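Local coordinates for protein phosphotransferase ChpT (Brucella abortus, PDB 4QPK) that relays phosphoryl groups as a homodimeric histidine phosphotransferase in the phosphorelay that controls cell growth, division and intracellular survival, at residues N145-L149 against L221-M227. Residues are numbered along the deposited sequence; the frame is centred on the assembly and turned at random.
Sequences NKVKL and LAEEAGM
Lys148 lays its CB against Leu221 CD1 (3.9 Å), then bends away at chi3, and three oxygens grip its NZ: the carbonyls of Phe103 and Gly104 and the hydroxyl of Tyr217. No hydrogen bond joins 145-149 to 221-227; side chains pack between roughly antiparallel helical segments, their axes 8.8 Å apart at closest approach and 151° between directions. Leu221 fills one end, CD1 against the backbone where Lys148 passes into Leu149 and CD2 3.6 Å from Asn145 OD1. Asn145 ND2 lies 3.3 Å from Glu224 CG, against the aliphatic stem of the glutamate; amide and carboxylate planes stand 78° apart. With CG anti to the backbone N (chi1 167°), Leu149 spreads its methyls over Ala222, Leu149 CD1 4.0 Å from Ala222 CB, while CD2 reaches Met227 SD. Lys146 runs out extended, its CG on Ala225 CB and its methylenes crossing the Met227 thioether at about a right angle, Lys146 CG to Met227 SD 3.8 Å. A Schellman motif at Gly226 ends the helix, and Met227 still packs on 145-149. In this domain, which resembles the catalytic and ATP-binding domain of histidine kinases but lacks regions needed to bind ATP, Leu149 and Ala222 rest on Ile229 of strand 229-233, and Met227 on Phe180 of strand 178-185 and Ala242 of strand 238-242; helix 43-74 of the second subunit brings Leu44 to Leu221 and Glu224, and Ala48 to Lys148.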
# COMPACT_ATOMS: atom_id res chain seq x y z
N ASN B 145 -15.72 6.56 -5.45
CA ASN B 145 -16.01 5.35 -4.70
C ASN B 145 -16.85 4.34 -5.48
O ASN B 145 -16.80 3.14 -5.18
CB ASN B 145 -16.67 5.72 -3.37
CG ASN B 145 -15.66 6.28 -2.38
OD1 ASN B 145 -14.48 5.91 -2.43
ND2 ASN B 145 -16.08 7.22 -1.55
N LYS B 146 -17.60 4.80 -6.48
CA LYS B 146 -18.32 3.85 -7.34
C LYS B 146 -17.33 3.09 -8.23
O LYS B 146 -17.47 1.88 -8.44
CB LYS B 146 -19.37 4.58 -8.19
CG LYS B 146 -20.44 5.26 -7.32
CD LYS B 146 -21.66 5.73 -8.13
CE LYS B 146 -22.60 6.54 -7.23
NZ LYS B 146 -23.75 7.11 -7.98
N VAL B 147 -16.31 3.78 -8.73
CA VAL B 147 -15.31 3.09 -9.55
C VAL B 147 -14.42 2.19 -8.69
O VAL B 147 -14.04 1.09 -9.12
CB VAL B 147 -14.45 4.06 -10.35
CG1 VAL B 147 -13.49 3.27 -11.25
CG2 VAL B 147 -15.33 4.98 -11.23
N LYS B 148 -14.10 2.62 -7.47
CA LYS B 148 -13.36 1.74 -6.57
C LYS B 148 -14.19 0.49 -6.21
O LYS B 148 -13.65 -0.62 -6.17
CB LYS B 148 -12.92 2.50 -5.31
CG LYS B 148 -11.93 3.64 -5.61
CD LYS B 148 -11.46 4.36 -4.34
CE LYS B 148 -10.44 3.46 -3.57
NZ LYS B 148 -9.90 4.18 -2.39
N LEU B 149 -15.50 0.66 -6.00
CA LEU B 149 -16.38 -0.49 -5.77
C LEU B 149 -16.28 -1.47 -6.96
O LEU B 149 -16.10 -2.67 -6.77
CB LEU B 149 -17.83 -0.03 -5.56
CG LEU B 149 -18.87 -1.16 -5.62
CD1 LEU B 149 -18.65 -2.14 -4.48
CD2 LEU B 149 -20.28 -0.55 -5.57
N LEU B 221 -17.34 0.33 0.63
CA LEU B 221 -17.42 1.22 -0.52
C LEU B 221 -18.85 1.29 -1.06
O LEU B 221 -19.34 2.36 -1.38
CB LEU B 221 -16.46 0.78 -1.63
CG LEU B 221 -14.96 0.96 -1.36
CD1 LEU B 221 -14.17 0.21 -2.44
CD2 LEU B 221 -14.59 2.43 -1.35
N ALA B 222 -19.51 0.13 -1.12
CA ALA B 222 -20.88 0.08 -1.62
C ALA B 222 -21.78 0.93 -0.72
O ALA B 222 -22.60 1.70 -1.21
CB ALA B 222 -21.37 -1.35 -1.67
N GLU B 223 -21.61 0.79 0.59
CA GLU B 223 -22.41 1.57 1.53
C GLU B 223 -22.16 3.07 1.35
O GLU B 223 -23.10 3.87 1.32
CB GLU B 223 -22.12 1.14 2.98
CG GLU B 223 -22.81 2.02 4.00
CD GLU B 223 -22.66 1.52 5.43
OE1 GLU B 223 -21.57 1.04 5.79
OE2 GLU B 223 -23.65 1.64 6.19
N GLU B 224 -20.89 3.44 1.22
CA GLU B 224 -20.49 4.82 1.03
C GLU B 224 -21.06 5.42 -0.25
O GLU B 224 -21.47 6.58 -0.27
CB GLU B 224 -18.96 4.92 1.00
CG GLU B 224 -18.38 6.29 0.68
CD GLU B 224 -18.91 7.40 1.54
OE1 GLU B 224 -19.18 7.16 2.74
OE2 GLU B 224 -19.03 8.53 1.00
N ALA B 225 -21.09 4.61 -1.30
CA ALA B 225 -21.52 5.06 -2.61
C ALA B 225 -23.05 5.06 -2.77
O ALA B 225 -23.58 5.53 -3.77
CB ALA B 225 -20.89 4.19 -3.70
N GLY B 226 -23.75 4.52 -1.77
CA GLY B 226 -25.19 4.38 -1.86
C GLY B 226 -25.63 3.33 -2.86
O GLY B 226 -26.72 3.42 -3.44
N MET B 227 -24.79 2.32 -3.07
CA MET B 227 -25.11 1.23 -3.98
C MET B 227 -25.27 -0.07 -3.22
O MET B 227 -24.69 -0.25 -2.15
CB MET B 227 -24.04 1.09 -5.08
CG MET B 227 -23.89 2.32 -5.94
SD MET B 227 -22.57 2.16 -7.16
CE MET B 227 -23.24 0.98 -8.33